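Local coordinates for protein catechol 2,3-dioxygenase (Rhodococcus sp., PDB 2WL9) that probably catalyses the iron-dependent extradiol cleavage of catechols, opening the aromatic ring with dioxygen during the breakdown of aromatic hydrocarbons, at residues Ser13-Asp18 / Gly58-Ala63; Arg47-Ile52 / Gln123-Ser128; Leu108-Gly113 / Arg162-Leu167; Val173-Ala178 / Lys243-Glu248. One frame throughout, in Å; residues are numbered along the deposited sequence. Where two conformers were deposited one is given.

Contacts 1 and 2 both belong to the N-terminal half of the chain and cross along it, their centres 22 Å apart, while contact 4 lies in the C-terminal domain, which carries the iron site. Contact 3 joins the two: its Leu108-Gly113 segment ends a strand of the same sheet that contact 1 reaches, and its helix comes from the second half. The nearest atoms of contacts 3 and 4 are about 6 Å apart. Contacts 1 and 4 lie on opposite sides of the chain's centre, with centres 30 Å apart. In contact 4 the side chain of His244 comes within about 5 Å of the iron held by His149, His212, Tyr253 and Glu263.

Contact 1 of 4, residues Ser13-Asp18 / Gly58-Ala63; sequences SVSNLD and GSDDLA
The end of an antiparallel strand pair in the N-terminal sheet forms this contact, where strand 6-14 runs out beside the start of strand 61-68. Ser13 and Asp61 make a hydrogen-bonded pair: Ser13 N donates to Asp61 O at 2.8 Å, nearly along the C=O axis, and Asp61 N returns a bond to Ser13 O. Ser13 CB packs against Ser59 CB at 3.6 Å, and its OG lies beside the Ala63 methyl and is hydrogen-bonded to Asp57. Beyond the pair the chains stay joined by other means. Gly58 N reaches Val14 O at 3.1 Å from above the carbonyl plane, and Asp60 CA makes a C-H...O contact with Ser13 O.

The carboxylate of Asp60 then takes over. Ser15 N meets Asp60 OD1 from above the carboxylate plane at 3.1 Å; in one of two conformers of this serine, OG also reaches Asp60 OD2, at 2.7 Å. OD1 of Asp60 receives a water at 2.7 Å as well, and a further bond links it to Ser258. Ser15 N, the water and Ser258, all on OD1, probably limit the rotation of the carboxylate and help to stabilise its charge. The same water accepts from the backbone N of Asn16, the residue that caps helix 17-24, its OD1 accepting from Ala19 N. The arrangement is a long-range antiparallel pairing of two neighbouring strands of the N-terminal sheet, the first strands of two successive beta-alpha-beta-beta-beta units of the vicinal oxygen chelate (VOC) fold.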
# COMPACT_ATOMS: atom_id res chain seq x y z
N SER C 13 -5.72 -39.04 -25.35
CA SER C 13 -6.41 -39.98 -26.23
C SER C 13 -7.75 -40.32 -25.58
O SER C 13 -7.77 -40.74 -24.43
CB SER C 13 -5.60 -41.27 -26.39
OG SER C 13 -4.39 -41.04 -27.09
N VAL C 14 -8.85 -40.10 -26.30
CA VAL C 14 -10.18 -40.36 -25.76
C VAL C 14 -11.02 -41.23 -26.72
O VAL C 14 -10.75 -41.26 -27.92
CB VAL C 14 -10.94 -39.05 -25.40
CG1 VAL C 14 -10.13 -38.20 -24.42
CG2 VAL C 14 -11.26 -38.23 -26.64
N SER C 15 -12.00 -41.95 -26.18
CA SER C 15 -12.86 -42.80 -26.99
C SER C 15 -14.21 -42.15 -27.28
O SER C 15 -14.89 -42.53 -28.24
CB SER C 15 -13.06 -44.17 -26.32
OG SER C 15 -13.65 -44.04 -25.04
N ASN C 16 -14.60 -41.21 -26.43
CA ASN C 16 -15.87 -40.51 -26.54
C ASN C 16 -15.79 -39.00 -26.43
O ASN C 16 -15.82 -38.50 -25.37
CB ASN C 16 -16.82 -41.03 -25.47
CG ASN C 16 -18.26 -40.53 -25.61
OD1 ASN C 16 -18.54 -39.63 -26.29
ND2 ASN C 16 -19.13 -41.17 -24.93
N LEU C 17 -15.76 -38.33 -27.55
CA LEU C 17 -15.73 -36.90 -27.63
C LEU C 17 -16.98 -36.23 -27.06
O LEU C 17 -16.89 -35.26 -26.40
CB LEU C 17 -15.45 -36.47 -29.06
CG LEU C 17 -14.27 -35.55 -29.38
CD1 LEU C 17 -13.14 -35.61 -28.43
CD2 LEU C 17 -13.80 -35.67 -30.79
N ASP C 18 -18.15 -36.80 -27.31
CA ASP C 18 -19.38 -36.26 -26.80
C ASP C 18 -19.44 -36.20 -25.28
O ASP C 18 -19.84 -35.25 -24.73
CB ASP C 18 -20.56 -37.09 -27.30
CG ASP C 18 -21.02 -36.69 -28.67
OD1 ASP C 18 -20.31 -35.95 -29.33
OD2 ASP C 18 -22.10 -37.11 -29.07
N GLY C 58 -9.80 -43.48 -29.83
CA GLY C 58 -10.36 -44.71 -29.27
C GLY C 58 -9.68 -45.24 -28.02
O GLY C 58 -10.21 -46.13 -27.35
N SER C 59 -8.49 -44.71 -27.71
CA SER C 59 -7.81 -45.01 -26.45
C SER C 59 -8.36 -44.09 -25.35
O SER C 59 -9.12 -43.18 -25.64
CB SER C 59 -6.30 -44.83 -26.63
OG SER C 59 -5.61 -44.93 -25.40
N ASP C 60 -7.98 -44.33 -24.10
CA ASP C 60 -8.42 -43.47 -23.00
C ASP C 60 -7.29 -43.24 -22.00
O ASP C 60 -7.31 -43.76 -20.89
CB ASP C 60 -9.66 -44.05 -22.31
CG ASP C 60 -10.93 -43.73 -23.05
OD1 ASP C 60 -11.23 -42.54 -23.27
OD2 ASP C 60 -11.64 -44.69 -23.43
N ASP C 61 -6.31 -42.44 -22.43
CA ASP C 61 -5.12 -42.21 -21.63
C ASP C 61 -4.45 -40.91 -22.05
O ASP C 61 -4.93 -40.19 -22.94
CB ASP C 61 -4.15 -43.39 -21.80
CG ASP C 61 -3.30 -43.64 -20.56
OD1 ASP C 61 -3.03 -42.69 -19.78
OD2 ASP C 61 -2.89 -44.81 -20.37
N LEU C 62 -3.35 -40.60 -21.38
CA LEU C 62 -2.51 -39.47 -21.74
C LEU C 62 -1.77 -39.79 -23.05
O LEU C 62 -1.26 -40.90 -23.22
CB LEU C 62 -1.51 -39.23 -20.62
CG LEU C 62 -0.43 -38.15 -20.74
CD1 LEU C 62 -1.01 -36.76 -20.60
CD2 LEU C 62 0.58 -38.41 -19.63
N ALA C 63 -1.74 -38.81 -23.95
CA ALA C 63 -1.00 -38.91 -25.22
C ALA C 63 0.36 -38.20 -25.18
O ALA C 63 1.36 -38.75 -25.66
CB ALA C 63 -1.86 -38.38 -26.39
O HOH W 1 -13.48 -41.09 -23.48

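Contact 2 of 4, residues Arg47-Ile52 / Gln123-Ser128; sequences RWHHRI and QVDTSS
A loop of the N-terminal sheet and the connection that leaves strand 115-120 meet at a subunit interface, joined by a single backbone bridge between Trp48 and Val124. His49 N donates to Gln123 O at 2.9 Å, almost straight at 170°, and Asp125 N donates to Arg47 O at 2.9 Å. On one side of this bridge Val124 CG1, anti to its backbone N (chi1 -176°), sits over one face of the Arg47 guanidinium, 3.6 Å from CZ and nearer the rim than the centre. A water links Thr126 OG1 to Arg47 NH1, weakly at the arginine end, while Arg47 NH2 forms a salt bridge with Glu276 of the second subunit.

On the other side, two polar groups converge on the CD2 corner of the His49 ring. Asp125 OD2 comes to its edge, 3.2 Å from CD2, with the carboxylate and ring planes 84° apart; Gln123 NE2 lies 3.4 Å from the same CD2. That amide also donates to the syn lone pair of Asp125 OD1 at 2.9 Å, tying the two side chains together beside the histidine. His49 NE2 bonds to Asp35, and its ring meets Tyr42 of strand 40-44 edge-to-face. The 47-52 loop thus bridges strands 40-44 and 52-56, with the segment that follows strand 115-120 bridged alongside it.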
# COMPACT_ATOMS: atom_id res chain seq x y z
N ARG C 47 -6.71 -17.42 -21.98
CA ARG C 47 -6.35 -16.72 -23.22
C ARG C 47 -5.79 -17.63 -24.33
O ARG C 47 -6.03 -17.39 -25.52
CB ARG C 47 -5.30 -15.66 -22.92
CG ARG C 47 -5.79 -14.24 -22.69
CD ARG C 47 -4.59 -13.28 -22.85
NE ARG C 47 -3.37 -13.92 -22.36
CZ ARG C 47 -2.13 -13.66 -22.76
NH1 ARG C 47 -1.87 -12.73 -23.67
NH2 ARG C 47 -1.13 -14.34 -22.22
N TRP C 48 -5.01 -18.64 -23.94
CA TRP C 48 -4.38 -19.57 -24.88
C TRP C 48 -5.43 -20.24 -25.75
O TRP C 48 -6.52 -20.55 -25.29
CB TRP C 48 -3.62 -20.67 -24.15
CG TRP C 48 -2.36 -20.27 -23.43
CD1 TRP C 48 -2.08 -19.06 -22.83
CD2 TRP C 48 -1.24 -21.11 -23.16
NE1 TRP C 48 -0.83 -19.09 -22.26
CE2 TRP C 48 -0.30 -20.34 -22.44
CE3 TRP C 48 -0.92 -22.44 -23.49
CZ2 TRP C 48 0.94 -20.87 -22.02
CZ3 TRP C 48 0.31 -22.96 -23.08
CH2 TRP C 48 1.22 -22.17 -22.35
N HIS C 49 -5.08 -20.48 -27.02
CA HIS C 49 -5.95 -21.24 -27.91
C HIS C 49 -6.50 -22.47 -27.18
O HIS C 49 -7.71 -22.74 -27.24
CB HIS C 49 -5.19 -21.65 -29.18
CG HIS C 49 -5.97 -22.58 -30.06
ND1 HIS C 49 -5.81 -23.95 -30.02
CD2 HIS C 49 -6.91 -22.33 -31.00
CE1 HIS C 49 -6.62 -24.51 -30.90
NE2 HIS C 49 -7.29 -23.55 -31.51
N HIS C 50 -5.62 -23.18 -26.47
CA HIS C 50 -6.02 -24.37 -25.71
C HIS C 50 -5.02 -24.76 -24.62
O HIS C 50 -3.84 -24.40 -24.70
CB HIS C 50 -6.21 -25.57 -26.65
CG HIS C 50 -4.92 -26.09 -27.22
ND1 HIS C 50 -4.33 -25.54 -28.33
CD2 HIS C 50 -4.11 -27.09 -26.81
CE1 HIS C 50 -3.21 -26.18 -28.59
NE2 HIS C 50 -3.05 -27.13 -27.68
N ARG C 51 -5.50 -25.52 -23.63
CA ARG C 51 -4.61 -26.16 -22.66
C ARG C 51 -4.60 -27.68 -22.85
O ARG C 51 -3.66 -28.36 -22.42
CB ARG C 51 -5.00 -25.84 -21.21
CG ARG C 51 -5.09 -24.34 -20.81
CD ARG C 51 -3.99 -23.44 -21.38
NE ARG C 51 -2.66 -23.71 -20.85
CZ ARG C 51 -1.90 -22.85 -20.17
NH1 ARG C 51 -2.29 -21.62 -19.91
NH2 ARG C 51 -0.70 -23.24 -19.77
N ILE C 52 -5.65 -28.22 -23.46
CA ILE C 52 -5.78 -29.66 -23.65
C ILE C 52 -6.26 -29.97 -25.07
O ILE C 52 -7.16 -29.31 -25.59
CB ILE C 52 -6.76 -30.31 -22.60
CG1 ILE C 52 -6.36 -29.94 -21.17
CG2 ILE C 52 -6.78 -31.85 -22.74
CD1 ILE C 52 -7.39 -30.33 -20.09
N GLN C 123 0.15 -20.34 -29.03
CA GLN C 123 -0.84 -19.52 -29.71
C GLN C 123 -1.84 -19.00 -28.68
O GLN C 123 -2.46 -19.77 -27.95
CB GLN C 123 -1.57 -20.34 -30.79
CG GLN C 123 -2.71 -19.59 -31.51
CD GLN C 123 -3.55 -20.50 -32.41
OE1 GLN C 123 -3.07 -21.49 -32.95
NE2 GLN C 123 -4.82 -20.16 -32.55
N VAL C 124 -1.98 -17.68 -28.63
CA VAL C 124 -2.91 -17.02 -27.72
C VAL C 124 -4.00 -16.35 -28.55
O VAL C 124 -3.72 -15.63 -29.53
CB VAL C 124 -2.15 -15.99 -26.83
CG1 VAL C 124 -3.07 -15.34 -25.80
CG2 VAL C 124 -0.98 -16.67 -26.12
N ASP C 125 -5.25 -16.64 -28.20
CA ASP C 125 -6.40 -16.11 -28.92
C ASP C 125 -6.99 -14.96 -28.12
O ASP C 125 -8.10 -15.04 -27.62
CB ASP C 125 -7.44 -17.21 -29.19
CG ASP C 125 -6.96 -18.26 -30.20
OD1 ASP C 125 -5.94 -18.02 -30.90
OD2 ASP C 125 -7.61 -19.32 -30.30
N THR C 126 -6.20 -13.89 -28.01
CA THR C 126 -6.60 -12.72 -27.24
C THR C 126 -7.91 -12.14 -27.78
O THR C 126 -8.77 -11.72 -27.01
CB THR C 126 -5.47 -11.66 -27.23
OG1 THR C 126 -4.24 -12.29 -26.83
CG2 THR C 126 -5.77 -10.51 -26.26
N SER C 127 -8.07 -12.18 -29.11
CA SER C 127 -9.22 -11.56 -29.80
C SER C 127 -10.59 -12.17 -29.49
O SER C 127 -11.62 -11.51 -29.66
CB SER C 127 -9.00 -11.57 -31.31
OG SER C 127 -8.92 -12.90 -31.79
N SER C 128 -10.61 -13.42 -29.06
CA SER C 128 -11.87 -14.07 -28.71
C SER C 128 -11.76 -14.52 -27.27
O SER C 128 -11.19 -15.57 -26.99
CB SER C 128 -12.17 -15.25 -29.63
OG SER C 128 -13.54 -15.59 -29.57
O HOH W 2 -2.36 -10.79 -25.67
O HOH W 3 -2.62 -22.56 -27.18

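Contact 3 of 4, residues Leu108-Gly113 / Arg162-Leu167; sequences LHDPGG and RFYRLL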
# COMPACT_ATOMS: atom_id res chain seq x y z
N LEU C 108 10.40 -35.90 -26.87
CA LEU C 108 11.16 -36.99 -26.26
C LEU C 108 10.27 -37.83 -25.34
O LEU C 108 9.04 -37.75 -25.42
CB LEU C 108 12.38 -36.43 -25.50
CG LEU C 108 12.15 -35.47 -24.32
CD1 LEU C 108 13.34 -35.53 -23.36
CD2 LEU C 108 11.88 -34.03 -24.77
N HIS C 109 10.89 -38.65 -24.49
CA HIS C 109 10.15 -39.41 -23.48
C HIS C 109 10.81 -39.31 -22.12
O HIS C 109 12.04 -39.27 -22.02
CB HIS C 109 10.04 -40.88 -23.88
CG HIS C 109 9.19 -41.11 -25.09
ND1 HIS C 109 9.63 -40.88 -26.37
CD2 HIS C 109 7.91 -41.54 -25.21
CE1 HIS C 109 8.67 -41.15 -27.23
NE2 HIS C 109 7.61 -41.56 -26.55
N ASP C 110 10.01 -39.30 -21.06
CA ASP C 110 10.58 -39.35 -19.72
C ASP C 110 11.00 -40.80 -19.41
O ASP C 110 10.80 -41.68 -20.25
CB ASP C 110 9.63 -38.71 -18.68
CG ASP C 110 8.52 -39.65 -18.21
OD1 ASP C 110 8.43 -40.81 -18.64
OD2 ASP C 110 7.71 -39.17 -17.37
N PRO C 111 11.59 -41.05 -18.23
CA PRO C 111 12.07 -42.41 -17.96
C PRO C 111 10.96 -43.44 -17.82
O PRO C 111 11.19 -44.62 -18.09
CB PRO C 111 12.85 -42.27 -16.65
CG PRO C 111 13.27 -40.83 -16.63
CD PRO C 111 12.10 -40.10 -17.22
N GLY C 112 9.77 -43.00 -17.43
CA GLY C 112 8.60 -43.86 -17.33
C GLY C 112 7.97 -44.18 -18.68
O GLY C 112 6.99 -44.91 -18.75
N GLY C 113 8.54 -43.61 -19.74
CA GLY C 113 8.05 -43.79 -21.10
C GLY C 113 6.91 -42.87 -21.50
O GLY C 113 6.27 -43.08 -22.53
N ARG C 162 15.67 -37.32 -11.41
CA ARG C 162 16.86 -36.78 -12.09
C ARG C 162 16.52 -36.14 -13.45
O ARG C 162 17.01 -35.06 -13.77
CB ARG C 162 17.92 -37.86 -12.29
CG ARG C 162 18.50 -38.44 -11.01
CD ARG C 162 19.63 -39.40 -11.31
NE ARG C 162 19.94 -40.26 -10.17
CZ ARG C 162 19.59 -41.54 -10.06
NH1 ARG C 162 18.93 -42.15 -11.04
NH2 ARG C 162 19.93 -42.22 -8.98
N PHE C 163 15.67 -36.83 -14.22
CA PHE C 163 15.22 -36.32 -15.51
C PHE C 163 14.53 -34.96 -15.36
O PHE C 163 14.91 -33.99 -16.01
CB PHE C 163 14.27 -37.33 -16.18
CG PHE C 163 13.59 -36.82 -17.42
CD1 PHE C 163 14.27 -36.74 -18.63
CD2 PHE C 163 12.25 -36.42 -17.38
CE1 PHE C 163 13.64 -36.28 -19.78
CE2 PHE C 163 11.61 -35.94 -18.52
CZ PHE C 163 12.31 -35.87 -19.73
N TYR C 164 13.53 -34.90 -14.50
CA TYR C 164 12.79 -33.66 -14.31
C TYR C 164 13.61 -32.53 -13.69
O TYR C 164 13.35 -31.37 -13.98
CB TYR C 164 11.46 -33.91 -13.60
CG TYR C 164 10.47 -34.62 -14.50
CD1 TYR C 164 9.89 -33.95 -15.58
CD2 TYR C 164 10.14 -35.95 -14.29
CE1 TYR C 164 9.00 -34.59 -16.43
CE2 TYR C 164 9.25 -36.61 -15.13
CZ TYR C 164 8.69 -35.93 -16.19
OH TYR C 164 7.80 -36.56 -17.02
N ARG C 165 14.61 -32.87 -12.88
CA ARG C 165 15.53 -31.85 -12.37
C ARG C 165 16.32 -31.21 -13.51
O ARG C 165 16.53 -30.00 -13.51
CB ARG C 165 16.47 -32.40 -11.30
CG ARG C 165 15.77 -32.65 -9.98
CD ARG C 165 16.71 -32.77 -8.80
NE ARG C 165 15.95 -33.08 -7.59
CZ ARG C 165 16.14 -34.14 -6.81
NH1 ARG C 165 17.10 -35.01 -7.09
NH2 ARG C 165 15.37 -34.32 -5.74
N LEU C 166 16.71 -32.02 -14.48
CA LEU C 166 17.42 -31.53 -15.67
C LEU C 166 16.54 -30.55 -16.44
O LEU C 166 17.02 -29.53 -16.94
CB LEU C 166 17.84 -32.70 -16.57
CG LEU C 166 18.69 -32.50 -17.83
CD1 LEU C 166 19.23 -33.84 -18.30
CD2 LEU C 166 17.93 -31.85 -18.98
N LEU C 167 15.24 -30.86 -16.53
CA LEU C 167 14.27 -29.98 -17.18
C LEU C 167 14.11 -28.64 -16.46
O LEU C 167 13.66 -27.66 -17.05
CB LEU C 167 12.90 -30.67 -17.34
CG LEU C 167 12.57 -31.19 -18.74
CD1 LEU C 167 13.59 -32.18 -19.24
CD2 LEU C 167 11.16 -31.80 -18.80
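The ring of Phe163 meets Leu108, Asp110 and Pro111 at the end of strand 104-109. Asp110 CA lies over one face of the ring, a CH-pi contact 4.0 Å from the centroid and 21° off the normal, and Asp110 CB comes to 3.4 Å from CE2. At the edge, Leu108 CD1 reaches tip to tip toward the ring and touches CE1 at 3.7 Å. Pro111 crosses obliquely nearer the root of the side chain, its CD 3.6 Å from Phe163 CG. Chi1 of 171° sets Phe163 CG anti to the backbone N, beside Pro111 CD.

The polar part of the contact is a short hydrogen bond from Tyr164 OH to Asp110 OD2, 2.6 Å long. It uses the anti lone pair, and the carboxylate and phenol planes stand 84° apart. OD2 also lies close to the carboxylate of Glu154, a like-charge neighbour that could raise the proton affinity of either group. The other oxygen, OD1, turns back to its own chain and accepts from Asn114 N, so that the aspartate spans the type I turn Asp110-Gly113 and the helix at once.

Further out, Leu167 CD1 covers the face of Phe163 opposite Asp110 CA, and Phe163 CD2 lies over the centre of the Tyr164 ring. Leu108 also packs on Leu82 of helix 72-84 and Ile118 of strand 115-120, while Tyr164 touches Leu199 and Phe201. Helix 157-167 thus packs against the end of strand 104-109 and, through Tyr164, touches strand 199-201.

Contact 4 of 4, residues Val173-Ala178 / Lys243-Glu248; sequences VEYKFA and KHSNDE
Two side-chain hydrogen bonds join the loop around Tyr175 to the turn at Asn246. Asn246 ND2 donates to Glu174 OE1 at 2.9 Å, meeting the oxygen nearly along its C-O direction, with OE1 close to the plane of the Asn246 amide. The asparagine presents its amide with CG between its backbone N and carbonyl carbon (chi1 62°). The same OE1 accepts a second bond from His196, so two donors hold one carboxylate oxygen. The other bond runs from Ser245 N to Tyr175 OH at 2.9 Å, with a bent N-H...O angle of 136°; the hydroxyl is further linked, weakly, to Asp281.

Both segments belong to the C-terminal glyoxalase-type domain that carries the iron, and the turn enters its second-shell surroundings. The side chain of His244 lies about 5 Å from the iron, and its NE2 is hydrogen-bonded to Tyr253 OH, a ligand of the metal. Across the contact Tyr175 OH touches the root of this histidine, 3.5 Å from CB.

Van der Waals packing is carried by the tyrosine ring. Asn246 crosses it at about a right angle, amide and ring planes 84° apart, and CG sits at the ring edge 3.7 Å from CE2. Ser245 and Glu248 also pack on Thr126 of the third subunit.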
# COMPACT_ATOMS: atom_id res chain seq x y z
N VAL C 173 10.52 -35.87 -2.16
CA VAL C 173 9.46 -36.55 -1.44
C VAL C 173 8.69 -35.57 -0.55
O VAL C 173 9.30 -34.77 0.16
CB VAL C 173 10.05 -37.69 -0.57
CG1 VAL C 173 8.98 -38.28 0.34
CG2 VAL C 173 10.68 -38.76 -1.46
N GLU C 174 7.36 -35.63 -0.58
CA GLU C 174 6.58 -34.75 0.29
C GLU C 174 5.70 -35.49 1.28
O GLU C 174 5.19 -34.90 2.22
CB GLU C 174 5.76 -33.75 -0.53
CG GLU C 174 6.62 -32.64 -1.12
CD GLU C 174 5.82 -31.51 -1.71
OE1 GLU C 174 4.61 -31.69 -1.95
OE2 GLU C 174 6.40 -30.43 -1.95
N TYR C 175 5.53 -36.79 1.07
CA TYR C 175 4.77 -37.61 2.00
C TYR C 175 5.51 -38.89 2.32
O TYR C 175 6.32 -39.35 1.52
CB TYR C 175 3.42 -37.97 1.40
CG TYR C 175 2.34 -36.94 1.58
CD1 TYR C 175 1.44 -37.03 2.63
CD2 TYR C 175 2.21 -35.87 0.69
CE1 TYR C 175 0.43 -36.09 2.80
CE2 TYR C 175 1.21 -34.93 0.85
CZ TYR C 175 0.33 -35.04 1.91
OH TYR C 175 -0.68 -34.12 2.07
N LYS C 176 5.25 -39.44 3.51
CA LYS C 176 5.64 -40.81 3.84
C LYS C 176 4.41 -41.57 4.33
O LYS C 176 3.78 -41.18 5.32
CB LYS C 176 6.74 -40.82 4.91
CG LYS C 176 8.09 -40.30 4.43
CD LYS C 176 9.04 -40.02 5.58
CE LYS C 176 9.59 -41.28 6.21
NZ LYS C 176 10.46 -40.98 7.38
N PHE C 177 4.04 -42.64 3.61
CA PHE C 177 2.90 -43.48 3.98
C PHE C 177 3.38 -44.88 4.38
O PHE C 177 4.32 -45.41 3.79
CB PHE C 177 1.93 -43.63 2.81
CG PHE C 177 1.41 -42.33 2.27
CD1 PHE C 177 0.53 -41.54 3.01
CD2 PHE C 177 1.78 -41.90 1.00
CE1 PHE C 177 0.04 -40.34 2.49
CE2 PHE C 177 1.30 -40.70 0.48
CZ PHE C 177 0.43 -39.93 1.22
N ALA C 178 2.72 -45.47 5.38
CA ALA C 178 3.03 -46.84 5.78
C ALA C 178 2.34 -47.83 4.85
O ALA C 178 1.12 -47.79 4.68
CB ALA C 178 2.62 -47.08 7.23
N LYS C 243 -8.36 -31.32 2.08
CA LYS C 243 -7.11 -30.60 1.90
C LYS C 243 -5.90 -31.47 2.17
O LYS C 243 -5.79 -32.06 3.25
CB LYS C 243 -7.04 -29.39 2.84
CG LYS C 243 -7.80 -28.18 2.39
CD LYS C 243 -7.24 -26.96 3.08
CE LYS C 243 -8.03 -25.72 2.73
NZ LYS C 243 -7.67 -24.63 3.68
N HIS C 244 -5.01 -31.55 1.19
CA HIS C 244 -3.69 -32.14 1.39
C HIS C 244 -2.85 -31.17 2.21
O HIS C 244 -3.03 -29.95 2.12
CB HIS C 244 -3.01 -32.39 0.05
CG HIS C 244 -3.77 -33.32 -0.86
ND1 HIS C 244 -3.98 -34.65 -0.56
CD2 HIS C 244 -4.33 -33.11 -2.07
CE1 HIS C 244 -4.66 -35.21 -1.54
NE2 HIS C 244 -4.89 -34.30 -2.47
N SER C 245 -1.92 -31.70 3.00
CA SER C 245 -1.04 -30.84 3.80
C SER C 245 -0.00 -30.09 2.96
O SER C 245 0.52 -29.06 3.40
CB SER C 245 -0.36 -31.64 4.92
OG SER C 245 -1.31 -32.18 5.80
N ASN C 246 0.29 -30.60 1.77
CA ASN C 246 1.30 -29.96 0.93
C ASN C 246 0.83 -28.70 0.19
O ASN C 246 1.40 -27.63 0.38
CB ASN C 246 2.07 -30.96 0.04
CG ASN C 246 1.18 -31.69 -0.97
OD1 ASN C 246 -0.04 -31.67 -0.91
ND2 ASN C 246 1.83 -32.36 -1.93
N ASP C 247 -0.20 -28.82 -0.64
CA ASP C 247 -0.67 -27.65 -1.39
C ASP C 247 -1.69 -26.84 -0.61
O ASP C 247 -1.94 -25.68 -0.95
CB ASP C 247 -1.19 -28.02 -2.79
CG ASP C 247 -2.26 -29.10 -2.77
OD1 ASP C 247 -2.86 -29.37 -1.71
OD2 ASP C 247 -2.50 -29.69 -3.85
N GLU C 248 -2.27 -27.44 0.43
CA GLU C 248 -3.33 -26.81 1.25
C GLU C 248 -4.53 -26.32 0.42
O GLU C 248 -5.27 -25.42 0.82
CB GLU C 248 -2.75 -25.71 2.16
CG GLU C 248 -1.69 -26.24 3.13
CD GLU C 248 -1.29 -25.27 4.24
OE1 GLU C 248 -1.99 -24.26 4.47
OE2 GLU C 248 -0.26 -25.54 4.90